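Local coordinates for protein mosquitocidal toxin (Lysinibacillus sphaericus, PDB 2VSE) that is toxic to mosquitoes, joining a probable ADP-ribosyltransferase domain to a series of ricin-B-like lectin domains, at residues S271-K276 with W309-D314; Y780-Y785 with I793-F798; R605-R610 with W641-Q646; K463-K468 with W499-N504. All coordinates share one frame; numbering follows the deposited sequence.

Along the chain the order is contact 1, contact 4, contact 3, contact 2, each in a different trefoil-family region (contact 3 in an HA-17-like one). In space they follow the same order: centres lie about 22 Å apart from contact 1 to contact 4, 30 Å on to contact 3 and 28 Å on to contact 2, while contacts 1 and 2 are about 66 Å apart. Each belongs to its own antiparallel sheet. Contacts 1, 3 and 4 share a tyrosine backbone-paired with a QxW tryptophan, its ring on the residue two after the tryptophan, and an isoleucine on the indole; contact 2 is a hairpin. This is consistent with one beta-trefoil architecture repeated along the chain.

Contact 1: residues S271-K276 with W309-D314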
# COMPACT_ATOMS: atom_id res chain seq x y z
N SER A 271 5.67 -27.43 12.39
CA SER A 271 6.59 -26.41 11.88
C SER A 271 7.52 -25.85 12.94
O SER A 271 7.56 -26.32 14.07
CB SER A 271 5.83 -25.27 11.19
OG SER A 271 6.65 -24.66 10.22
N GLU A 272 8.27 -24.83 12.55
CA GLU A 272 9.16 -24.14 13.47
C GLU A 272 8.42 -23.02 14.20
O GLU A 272 7.79 -22.17 13.57
CB GLU A 272 10.35 -23.57 12.71
CG GLU A 272 11.39 -22.95 13.61
CD GLU A 272 12.51 -22.36 12.82
OE1 GLU A 272 12.27 -21.42 12.05
OE2 GLU A 272 13.64 -22.86 12.98
N TYR A 273 8.52 -23.04 15.52
CA TYR A 273 7.84 -22.07 16.37
C TYR A 273 8.79 -21.55 17.43
O TYR A 273 9.83 -22.16 17.72
CB TYR A 273 6.66 -22.73 17.08
CG TYR A 273 5.55 -23.21 16.18
CD1 TYR A 273 4.52 -22.35 15.77
CD2 TYR A 273 5.50 -24.54 15.75
CE1 TYR A 273 3.50 -22.78 14.95
CE2 TYR A 273 4.47 -24.98 14.93
CZ TYR A 273 3.48 -24.10 14.53
OH TYR A 273 2.45 -24.53 13.72
N GLN A 274 8.41 -20.42 18.03
CA GLN A 274 8.95 -20.01 19.32
C GLN A 274 7.86 -20.11 20.37
O GLN A 274 6.68 -19.89 20.09
CB GLN A 274 9.50 -18.59 19.27
CG GLN A 274 10.78 -18.47 18.51
CD GLN A 274 11.51 -17.21 18.88
OE1 GLN A 274 11.11 -16.10 18.50
NE2 GLN A 274 12.60 -17.36 19.63
N ILE A 275 8.25 -20.46 21.59
CA ILE A 275 7.31 -20.57 22.70
C ILE A 275 7.58 -19.44 23.71
O ILE A 275 8.65 -19.38 24.33
CB ILE A 275 7.35 -21.98 23.35
CG1 ILE A 275 7.23 -23.05 22.27
CG2 ILE A 275 6.24 -22.13 24.35
CD1 ILE A 275 7.69 -24.45 22.69
N LYS A 276 6.61 -18.54 23.84
CA LYS A 276 6.76 -17.33 24.64
C LYS A 276 5.85 -17.37 25.86
O LYS A 276 4.68 -17.73 25.74
CB LYS A 276 6.38 -16.10 23.82
CG LYS A 276 7.09 -15.96 22.50
CD LYS A 276 6.87 -14.59 21.93
CE LYS A 276 7.70 -14.38 20.67
NZ LYS A 276 7.38 -13.07 20.07
N TRP A 309 11.87 -24.24 18.23
CA TRP A 309 11.51 -25.64 18.39
C TRP A 309 10.66 -26.07 17.22
O TRP A 309 9.80 -25.31 16.75
CB TRP A 309 10.74 -25.87 19.70
CG TRP A 309 11.47 -25.38 20.91
CD1 TRP A 309 11.53 -24.09 21.37
CD2 TRP A 309 12.27 -26.15 21.81
NE1 TRP A 309 12.31 -24.01 22.50
CE2 TRP A 309 12.78 -25.27 22.78
CE3 TRP A 309 12.61 -27.51 21.88
CZ2 TRP A 309 13.62 -25.70 23.83
CZ3 TRP A 309 13.45 -27.94 22.92
CH2 TRP A 309 13.93 -27.04 23.88
N ASN A 310 10.91 -27.29 16.75
CA ASN A 310 10.03 -27.93 15.79
C ASN A 310 8.97 -28.69 16.54
O ASN A 310 9.28 -29.61 17.30
CB ASN A 310 10.80 -28.87 14.87
CG ASN A 310 11.46 -28.16 13.71
OD1 ASN A 310 12.41 -28.68 13.12
ND2 ASN A 310 10.97 -26.97 13.36
N ILE A 311 7.71 -28.31 16.35
CA ILE A 311 6.63 -28.99 17.04
C ILE A 311 6.05 -30.01 16.08
O ILE A 311 5.73 -29.67 14.94
CB ILE A 311 5.56 -28.00 17.58
CG1 ILE A 311 6.19 -27.05 18.60
CG2 ILE A 311 4.38 -28.76 18.18
CD1 ILE A 311 5.23 -26.03 19.18
N LYS A 312 5.95 -31.25 16.53
CA LYS A 312 5.50 -32.37 15.70
C LYS A 312 4.37 -33.11 16.39
O LYS A 312 4.54 -33.59 17.51
CB LYS A 312 6.65 -33.33 15.42
CG LYS A 312 6.38 -34.32 14.31
CD LYS A 312 7.32 -35.52 14.39
CE LYS A 312 7.22 -36.41 13.13
NZ LYS A 312 7.47 -35.61 11.88
N TYR A 313 3.23 -33.19 15.71
CA TYR A 313 2.02 -33.82 16.24
C TYR A 313 1.99 -35.33 16.00
O TYR A 313 2.43 -35.81 14.95
CB TYR A 313 0.80 -33.18 15.60
CG TYR A 313 -0.56 -33.68 16.08
CD1 TYR A 313 -0.90 -33.67 17.43
CD2 TYR A 313 -1.52 -34.11 15.15
CE1 TYR A 313 -2.16 -34.10 17.85
CE2 TYR A 313 -2.79 -34.55 15.56
CZ TYR A 313 -3.10 -34.53 16.91
OH TYR A 313 -4.34 -34.95 17.32
N ASP A 314 1.47 -36.05 16.99
CA ASP A 314 1.22 -37.47 16.84
C ASP A 314 -0.30 -37.70 16.88
O ASP A 314 -0.95 -37.39 17.89
CB ASP A 314 1.93 -38.23 17.95
CG ASP A 314 1.92 -39.74 17.73
OD1 ASP A 314 0.83 -40.34 17.72
OD2 ASP A 314 3.02 -40.31 17.60
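Strands 271-276 and 309-314 pair antiparallel but splay strongly, with 119° between their directions, so the backbone bonds gather at one end: Tyr273 and Trp309 exchange a reciprocal pair, Tyr273 N to Trp309 O at 2.9 Å and Trp309 N to Tyr273 O at 3.0 Å, and Ile311 N reaches Ser271 O at 3.0 Å. Tyr273, Trp309 and Ile311 lie on one face of the sheet. There the CD1 methyl of Ile311 comes obliquely to the ortho carbon of the phenol, 3.7 Å from Tyr273 CD2, and the two side chains cross at about a right angle. The phenol is fixed at its far end, where Tyr273 OH bonds to Gln269 O. Ile275, beyond the last backbone bond, extends its CD1 to Trp309 CD1 at 4.1 Å. The indole is set by its CG lying beside its own backbone N (chi1 -55°), and its NE1 donates to Val285 O. On the other face the Asn310 amide leans over Glu272, with Asn310 ND2 3.5 Å from Glu272 CB. An extended chain carries the Glu272 carboxylate past the amide, where OE1 bonds Thr411 OG1 and Tyr413 OH. Strand 406-410 flanks 271-276, and strand 319-324 flanks 309-314. Trp309 closes a Gln-Lys-Trp triplet, the QxW signature of ricin-B-type beta-trefoils, whose tryptophans are part of the hydrophobic core.

Contact 2: residues Y780-Y785 with I793-F798; sequences YWYVEY and IIRNAF
Trp781 spreads its six-membered ring beneath Asn796, whose ND2 stands 3.4 Å above the indole plane, displaced toward the rim. The amide is tipped 67° from that plane, so an N-H end rather than a flat face meets the ring; Asn796 ND2 also bonds to Arg778 O. Ile794 CG2 packs on Trp781 CB at 3.8 Å and comes obliquely to the ring. Across the sheet Tyr782 meets Ala797 obliquely, Tyr782 CE2 lying 3.7 Å from Ala797 CB, and a water joins Tyr782 OH to Ala797 O. Glu784 and Arg795 form a buried salt bridge: Arg795 NE and NH2 both donate to Glu784 OE1, at 2.9 and 3.2 Å. OE1 lies in the guanidinium plane, but the carboxylate is turned 39° from it, so that NE meets OE1 from above the carboxylate plane. A bend at chi3 (-56°) turns the Arg795 group side-on. Tyr590 OH bonds Glu784 OE2, Asp571 forms a second salt bridge with Arg795 NH2, and Thr800 O receives Arg795 NH1. Backbone bonds at Tyr782-Arg795 and Glu784-Ile793 zip the hairpin of strands 780-786 and 791-796, which lies between strands 747-752 and 802-806, with strand 830-834 against Val783 and Ile794.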
# COMPACT_ATOMS: atom_id res chain seq x y z
N TYR A 780 -14.57 22.16 -29.69
CA TYR A 780 -13.68 21.38 -28.83
C TYR A 780 -13.52 22.01 -27.47
O TYR A 780 -13.45 23.22 -27.34
CB TYR A 780 -12.32 21.19 -29.49
CG TYR A 780 -12.34 20.07 -30.49
CD1 TYR A 780 -12.21 18.74 -30.08
CD2 TYR A 780 -12.52 20.33 -31.86
CE1 TYR A 780 -12.26 17.71 -31.00
CE2 TYR A 780 -12.55 19.31 -32.78
CZ TYR A 780 -12.43 18.01 -32.35
OH TYR A 780 -12.46 16.99 -33.26
N TRP A 781 -13.49 21.18 -26.43
CA TRP A 781 -13.42 21.68 -25.06
C TRP A 781 -12.38 20.87 -24.29
O TRP A 781 -12.29 19.64 -24.43
CB TRP A 781 -14.80 21.56 -24.40
CG TRP A 781 -15.87 22.29 -25.21
CD1 TRP A 781 -16.59 21.78 -26.24
CD2 TRP A 781 -16.29 23.66 -25.06
NE1 TRP A 781 -17.43 22.74 -26.75
CE2 TRP A 781 -17.27 23.90 -26.04
CE3 TRP A 781 -15.92 24.70 -24.20
CZ2 TRP A 781 -17.91 25.13 -26.18
CZ3 TRP A 781 -16.56 25.94 -24.34
CH2 TRP A 781 -17.54 26.14 -25.32
N TYR A 782 -11.56 21.57 -23.50
CA TYR A 782 -10.69 20.90 -22.54
C TYR A 782 -11.48 20.74 -21.26
O TYR A 782 -12.21 21.67 -20.83
CB TYR A 782 -9.44 21.73 -22.25
CG TYR A 782 -8.64 22.05 -23.49
CD1 TYR A 782 -7.80 21.09 -24.08
CD2 TYR A 782 -8.72 23.31 -24.08
CE1 TYR A 782 -7.06 21.40 -25.23
CE2 TYR A 782 -7.99 23.62 -25.21
CZ TYR A 782 -7.18 22.67 -25.78
OH TYR A 782 -6.46 23.03 -26.90
N VAL A 783 -11.36 19.56 -20.65
CA VAL A 783 -11.98 19.29 -19.37
C VAL A 783 -10.85 19.15 -18.34
O VAL A 783 -10.07 18.22 -18.39
CB VAL A 783 -12.91 18.06 -19.47
CG1 VAL A 783 -13.59 17.77 -18.16
CG2 VAL A 783 -13.94 18.27 -20.56
N GLU A 784 -10.76 20.10 -17.43
CA GLU A 784 -9.58 20.22 -16.56
C GLU A 784 -10.00 20.13 -15.11
O GLU A 784 -10.83 20.92 -14.66
CB GLU A 784 -8.86 21.55 -16.81
CG GLU A 784 -8.48 21.78 -18.28
CD GLU A 784 -7.95 23.19 -18.59
OE1 GLU A 784 -8.13 24.12 -17.76
OE2 GLU A 784 -7.33 23.35 -19.66
N TYR A 785 -9.45 19.16 -14.38
CA TYR A 785 -9.72 19.02 -12.98
C TYR A 785 -8.96 20.08 -12.19
O TYR A 785 -7.77 20.27 -12.41
CB TYR A 785 -9.35 17.62 -12.47
CG TYR A 785 -9.79 17.42 -11.03
CD1 TYR A 785 -11.15 17.38 -10.69
CD2 TYR A 785 -8.86 17.32 -10.00
CE1 TYR A 785 -11.57 17.22 -9.38
CE2 TYR A 785 -9.28 17.17 -8.67
CZ TYR A 785 -10.64 17.12 -8.38
OH TYR A 785 -11.07 16.96 -7.09
N ILE A 793 -13.12 22.39 -14.91
CA ILE A 793 -13.30 23.53 -15.77
C ILE A 793 -13.50 22.93 -17.13
O ILE A 793 -12.84 21.93 -17.49
CB ILE A 793 -11.99 24.37 -15.84
CG1 ILE A 793 -11.60 24.95 -14.50
CG2 ILE A 793 -12.16 25.52 -16.80
CD1 ILE A 793 -10.07 25.23 -14.42
N ILE A 794 -14.36 23.57 -17.91
CA ILE A 794 -14.58 23.20 -19.28
C ILE A 794 -14.22 24.42 -20.11
O ILE A 794 -14.98 25.40 -20.15
CB ILE A 794 -16.04 22.78 -19.53
CG1 ILE A 794 -16.43 21.64 -18.58
CG2 ILE A 794 -16.23 22.42 -21.00
CD1 ILE A 794 -17.93 21.32 -18.54
N ARG A 795 -13.07 24.34 -20.77
CA ARG A 795 -12.44 25.47 -21.42
C ARG A 795 -12.44 25.26 -22.93
O ARG A 795 -12.12 24.17 -23.41
CB ARG A 795 -11.02 25.59 -20.90
CG ARG A 795 -10.14 26.62 -21.54
CD ARG A 795 -8.70 26.34 -21.13
NE ARG A 795 -8.54 26.31 -19.67
CZ ARG A 795 -8.58 27.40 -18.90
NH1 ARG A 795 -8.77 28.61 -19.43
NH2 ARG A 795 -8.42 27.28 -17.59
N ASN A 796 -12.78 26.31 -23.67
CA ASN A 796 -12.86 26.22 -25.11
C ASN A 796 -11.49 26.05 -25.76
O ASN A 796 -10.51 26.59 -25.26
CB ASN A 796 -13.54 27.46 -25.68
CG ASN A 796 -13.86 27.30 -27.13
OD1 ASN A 796 -13.32 28.01 -27.96
ND2 ASN A 796 -14.73 26.34 -27.45
N ALA A 797 -11.43 25.32 -26.88
CA ALA A 797 -10.18 25.10 -27.58
C ALA A 797 -9.86 26.19 -28.63
O ALA A 797 -8.70 26.42 -28.99
CB ALA A 797 -10.18 23.74 -28.22
N PHE A 798 -10.89 26.88 -29.12
CA PHE A 798 -10.67 27.92 -30.11
C PHE A 798 -9.98 29.11 -29.45
O PHE A 798 -9.04 29.70 -29.99
CB PHE A 798 -11.99 28.36 -30.77
CG PHE A 798 -11.80 29.45 -31.79
CD1 PHE A 798 -11.37 29.14 -33.09
CD2 PHE A 798 -12.02 30.78 -31.45
CE1 PHE A 798 -11.16 30.16 -34.05
CE2 PHE A 798 -11.82 31.80 -32.39
CZ PHE A 798 -11.39 31.49 -33.70
O HOH W 1 -6.48 25.22 -28.33

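Contact 3: residues R605-R610 with W641-Q646; sequences RAYKIR and WIPILQ
This is a short antiparallel crossing between strands 606-611 and 640-645, buried inside a six-strand sheet of the HA-17-like region, between strands 596-601 and 651-655. Segments 606-610 and 641-645 diverge at 109°, and the only bridge is Tyr607 with Trp641: Tyr607 N donates to Trp641 O at 2.7 Å and Trp641 N returns a bond to Tyr607 O at 2.9 Å. Just ahead, Arg605 and Ala606 make a G1 bulge opposite Asn601, and Ala606 CB touches Ile642 CG1 at 4.2 Å. To either side of the bridge side chains carry the contact. The Pro643 ring presses its CD against Tyr607 CD2 at 3.4 Å, crossing the phenol at about a right angle, while CG follows close behind; the Tyr607 OH goes to Ile557 O. On the opposite flank, Ile609 points its CD1 at Trp641 CD1, 3.7 Å away and oblique to the indole, because CG1 lies beside the backbone N (chi1 -58°). Trp641 NE1 is taken by Leu619 O, and Phe663 meets the indole edge-to-face. The tryptophan ends a Gln-Tyr-Trp triplet, matching the QxW motif of ricin-B-like proteins, consistent with the placing of the HA-17 family among beta-trefoils.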
# COMPACT_ATOMS: atom_id res chain seq x y z
N ARG A 605 18.71 7.31 -12.33
CA ARG A 605 17.49 7.18 -11.52
C ARG A 605 16.79 8.52 -11.39
O ARG A 605 16.39 8.94 -10.31
CB ARG A 605 17.80 6.57 -10.15
CG ARG A 605 18.32 5.16 -10.26
CD ARG A 605 18.96 4.70 -8.97
NE ARG A 605 19.48 3.35 -9.12
CZ ARG A 605 20.76 3.01 -9.04
NH1 ARG A 605 21.69 3.92 -8.79
NH2 ARG A 605 21.10 1.74 -9.20
N ALA A 606 16.65 9.19 -12.53
CA ALA A 606 16.07 10.53 -12.61
C ALA A 606 15.49 10.73 -14.00
O ALA A 606 15.73 9.91 -14.90
CB ALA A 606 17.13 11.58 -12.31
N TYR A 607 14.75 11.82 -14.19
CA TYR A 607 14.04 12.07 -15.44
C TYR A 607 14.64 13.19 -16.26
O TYR A 607 15.13 14.20 -15.73
CB TYR A 607 12.57 12.39 -15.19
CG TYR A 607 11.78 11.22 -14.64
CD1 TYR A 607 10.92 10.49 -15.46
CD2 TYR A 607 11.89 10.85 -13.31
CE1 TYR A 607 10.19 9.42 -14.96
CE2 TYR A 607 11.16 9.78 -12.80
CZ TYR A 607 10.32 9.07 -13.63
OH TYR A 607 9.61 8.02 -13.11
N LYS A 608 14.59 13.02 -17.57
CA LYS A 608 14.86 14.10 -18.50
C LYS A 608 13.55 14.67 -19.00
O LYS A 608 12.64 13.93 -19.37
CB LYS A 608 15.71 13.62 -19.68
CG LYS A 608 16.44 14.75 -20.40
CD LYS A 608 17.70 14.28 -21.09
CE LYS A 608 18.54 15.46 -21.51
NZ LYS A 608 19.72 15.04 -22.30
N ILE A 609 13.47 16.00 -18.97
CA ILE A 609 12.28 16.75 -19.35
C ILE A 609 12.60 17.57 -20.60
O ILE A 609 13.09 18.71 -20.51
CB ILE A 609 11.82 17.64 -18.19
CG1 ILE A 609 11.54 16.77 -16.96
CG2 ILE A 609 10.60 18.47 -18.59
CD1 ILE A 609 11.45 17.52 -15.65
N ARG A 610 12.34 16.98 -21.76
CA ARG A 610 12.67 17.59 -23.04
C ARG A 610 11.44 18.30 -23.60
O ARG A 610 10.33 17.77 -23.49
CB ARG A 610 13.16 16.53 -24.04
CG ARG A 610 14.34 15.68 -23.53
CD ARG A 610 14.80 14.66 -24.55
NE ARG A 610 15.46 15.31 -25.68
CZ ARG A 610 16.77 15.31 -25.91
NH1 ARG A 610 17.61 14.67 -25.11
NH2 ARG A 610 17.23 15.96 -26.97
N TRP A 641 15.91 15.20 -13.16
CA TRP A 641 15.03 15.56 -12.05
C TRP A 641 14.37 14.36 -11.40
O TRP A 641 14.03 13.39 -12.08
CB TRP A 641 14.00 16.58 -12.51
CG TRP A 641 14.62 17.75 -13.21
CD1 TRP A 641 14.95 17.84 -14.53
CD2 TRP A 641 15.02 18.99 -12.61
NE1 TRP A 641 15.51 19.07 -14.79
CE2 TRP A 641 15.56 19.79 -13.63
CE3 TRP A 641 14.96 19.50 -11.30
CZ2 TRP A 641 16.04 21.08 -13.39
CZ3 TRP A 641 15.43 20.77 -11.07
CH2 TRP A 641 15.96 21.55 -12.11
N ILE A 642 14.19 14.46 -10.09
CA ILE A 642 13.60 13.41 -9.26
C ILE A 642 12.27 13.94 -8.75
O ILE A 642 12.25 14.84 -7.92
CB ILE A 642 14.49 13.08 -8.05
CG1 ILE A 642 15.94 12.83 -8.48
CG2 ILE A 642 13.92 11.88 -7.29
CD1 ILE A 642 16.97 13.00 -7.35
N PRO A 643 11.16 13.40 -9.28
CA PRO A 643 9.80 13.76 -8.86
C PRO A 643 9.45 13.13 -7.52
O PRO A 643 9.55 11.93 -7.37
CB PRO A 643 8.92 13.20 -9.98
CG PRO A 643 9.89 12.76 -11.10
CD PRO A 643 11.16 12.44 -10.39
N ILE A 644 9.04 13.95 -6.56
CA ILE A 644 8.65 13.47 -5.25
C ILE A 644 7.20 13.86 -5.00
O ILE A 644 6.88 15.05 -4.87
CB ILE A 644 9.61 14.01 -4.14
CG1 ILE A 644 10.85 13.12 -4.03
CG2 ILE A 644 8.96 13.96 -2.78
CD1 ILE A 644 12.00 13.52 -4.90
N LEU A 645 6.33 12.85 -4.98
CA LEU A 645 4.92 13.00 -4.66
C LEU A 645 4.67 13.73 -3.32
O LEU A 645 5.24 13.37 -2.28
CB LEU A 645 4.26 11.62 -4.64
CG LEU A 645 2.75 11.56 -4.47
CD1 LEU A 645 1.99 12.28 -5.60
CD2 LEU A 645 2.32 10.14 -4.32
N GLN A 646 3.81 14.75 -3.36
CA GLN A 646 3.41 15.49 -2.15
C GLN A 646 2.05 14.99 -1.67
O GLN A 646 1.32 14.34 -2.41
CB GLN A 646 3.39 16.99 -2.43
CG GLN A 646 4.72 17.55 -3.00
CD GLN A 646 5.89 17.43 -2.03
OE1 GLN A 646 5.93 18.10 -1.00
NE2 GLN A 646 6.85 16.57 -2.37

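Contact 4: residues K463-K468 with W499-N504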
# COMPACT_ATOMS: atom_id res chain seq x y z
N LYS A 463 17.62 -17.04 5.33
CA LYS A 463 16.40 -16.41 5.83
C LYS A 463 16.72 -15.03 6.37
O LYS A 463 16.13 -14.61 7.37
CB LYS A 463 15.72 -17.22 6.94
CG LYS A 463 15.75 -18.72 6.81
CD LYS A 463 14.62 -19.25 5.98
CE LYS A 463 14.71 -20.76 5.96
NZ LYS A 463 13.74 -21.33 5.00
N ALA A 464 17.67 -14.34 5.74
CA ALA A 464 18.09 -13.01 6.18
C ALA A 464 18.36 -12.09 4.99
O ALA A 464 18.37 -12.55 3.84
CB ALA A 464 19.31 -13.10 7.04
N TYR A 465 18.57 -10.81 5.25
CA TYR A 465 18.65 -9.82 4.18
C TYR A 465 20.03 -9.21 4.05
O TYR A 465 20.68 -8.88 5.05
CB TYR A 465 17.68 -8.67 4.44
CG TYR A 465 16.22 -9.04 4.27
CD1 TYR A 465 15.53 -8.72 3.09
CD2 TYR A 465 15.52 -9.67 5.30
CE1 TYR A 465 14.19 -9.03 2.94
CE2 TYR A 465 14.18 -9.98 5.16
CZ TYR A 465 13.52 -9.67 3.98
OH TYR A 465 12.18 -9.98 3.85
N LYS A 466 20.48 -9.06 2.80
CA LYS A 466 21.57 -8.14 2.53
C LYS A 466 20.97 -6.75 2.29
O LYS A 466 19.98 -6.60 1.56
CB LYS A 466 22.44 -8.60 1.35
CG LYS A 466 23.89 -8.18 1.48
CD LYS A 466 24.81 -9.00 0.59
CE LYS A 466 26.27 -8.81 0.96
NZ LYS A 466 27.22 -9.10 -0.17
N ILE A 467 21.56 -5.74 2.93
CA ILE A 467 21.13 -4.35 2.80
C ILE A 467 22.19 -3.59 2.02
O ILE A 467 23.22 -3.19 2.57
CB ILE A 467 20.88 -3.69 4.17
CG1 ILE A 467 19.86 -4.52 4.97
CG2 ILE A 467 20.37 -2.27 3.98
CD1 ILE A 467 19.79 -4.17 6.44
N LYS A 468 21.92 -3.40 0.73
CA LYS A 468 22.92 -2.93 -0.22
C LYS A 468 22.69 -1.50 -0.62
O LYS A 468 21.57 -1.09 -0.94
CB LYS A 468 22.91 -3.83 -1.47
CG LYS A 468 23.31 -5.29 -1.20
CD LYS A 468 22.89 -6.27 -2.31
CE LYS A 468 23.79 -6.21 -3.54
NZ LYS A 468 25.22 -6.38 -3.20
N TRP A 499 21.14 -9.61 7.62
CA TRP A 499 20.35 -9.05 8.71
C TRP A 499 18.96 -9.67 8.76
O TRP A 499 18.28 -9.83 7.74
CB TRP A 499 20.23 -7.52 8.58
CG TRP A 499 21.57 -6.84 8.60
CD1 TRP A 499 22.38 -6.61 7.54
CD2 TRP A 499 22.27 -6.34 9.75
NE1 TRP A 499 23.53 -6.01 7.94
CE2 TRP A 499 23.49 -5.81 9.29
CE3 TRP A 499 21.96 -6.28 11.12
CZ2 TRP A 499 24.42 -5.23 10.15
CZ3 TRP A 499 22.89 -5.71 11.98
CH2 TRP A 499 24.11 -5.18 11.49
N LEU A 500 18.57 -10.02 9.98
CA LEU A 500 17.28 -10.58 10.27
C LEU A 500 16.39 -9.39 10.57
O LEU A 500 16.69 -8.61 11.48
CB LEU A 500 17.36 -11.50 11.49
CG LEU A 500 18.15 -12.82 11.33
CD1 LEU A 500 18.55 -13.39 12.68
CD2 LEU A 500 17.36 -13.84 10.50
N ILE A 501 15.33 -9.25 9.77
CA ILE A 501 14.44 -8.12 9.88
C ILE A 501 13.12 -8.57 10.51
O ILE A 501 12.34 -9.29 9.90
CB ILE A 501 14.23 -7.43 8.51
CG1 ILE A 501 15.57 -6.92 7.95
CG2 ILE A 501 13.27 -6.28 8.64
CD1 ILE A 501 15.51 -6.31 6.53
N GLU A 502 12.89 -8.15 11.74
CA GLU A 502 11.76 -8.62 12.52
C GLU A 502 10.78 -7.47 12.67
O GLU A 502 11.19 -6.35 13.00
CB GLU A 502 12.23 -9.10 13.89
CG GLU A 502 13.47 -10.00 13.83
CD GLU A 502 14.12 -10.24 15.18
OE1 GLU A 502 14.02 -9.39 16.09
OE2 GLU A 502 14.77 -11.29 15.33
N ARG A 503 9.51 -7.75 12.40
CA ARG A 503 8.47 -6.74 12.44
C ARG A 503 7.89 -6.64 13.84
O ARG A 503 7.44 -7.65 14.40
CB ARG A 503 7.37 -7.08 11.43
CG ARG A 503 6.27 -6.03 11.29
CD ARG A 503 5.33 -6.31 10.12
NE ARG A 503 4.65 -7.60 10.25
CZ ARG A 503 4.73 -8.60 9.37
NH1 ARG A 503 5.45 -8.48 8.27
NH2 ARG A 503 4.07 -9.72 9.61
N ASN A 504 7.88 -5.43 14.40
CA ASN A 504 7.26 -5.18 15.70
C ASN A 504 5.78 -4.89 15.55
O ASN A 504 5.28 -4.75 14.44
CB ASN A 504 7.96 -4.03 16.42
CG ASN A 504 9.39 -4.34 16.74
OD1 ASN A 504 9.71 -5.43 17.21
ND2 ASN A 504 10.28 -3.39 16.46
O HOH W 2 14.61 -11.83 8.55
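The QxW tryptophan of a ricin-B-type lectin domain anchors this contact: Trp499, last of a Gln-Tyr-Trp triplet, is paired through its backbone with Tyr465 and takes Ile467 against its indole. Strand segments 464-468 and 499-503 meet antiparallel at 110° and share one bridge, in which Tyr465 N donates to Trp499 O and Trp499 N to Tyr465 O, both at 2.7 Å. Ile501 puts its CD1 over the face of the Tyr465 ring as a CH-pi contact, 3.9 Å from the centroid and 28° off the normal, the methyl nearest CG and CD2 of the phenol. This reach comes from an extended Ile501 chain, CG1 beside its backbone N and chi2 176°. Trp499 O lies at the edge of that same ring, in its plane, and the far end of the phenol is tied by its OH to Val416 O. The Tyr458 ring also meets the phenol. The beta-trefoil fold of ricin-B-type lectins keeps its QxW tryptophans in the hydrophobic core, and Trp499 is buried accordingly. Further along, Ile467 crosses the indole at about a right angle and sets its CD1 3.7 Å from Trp499 CD1, obliquely; Trp499 NE1 is bonded to Leu477 O. Before the bridge, Lys463 and Ala464 form a G1 bulge opposite Asn459. Here Leu500 turns a methyl back to the other strand, Leu500 CD2 lying 4.0 Å from Ala464 CB and 3.5 Å from Lys463 O. Ile501 N donates a hydrogen bond to a water at 2.9 Å, which reaches Lys463 O by a weak bond.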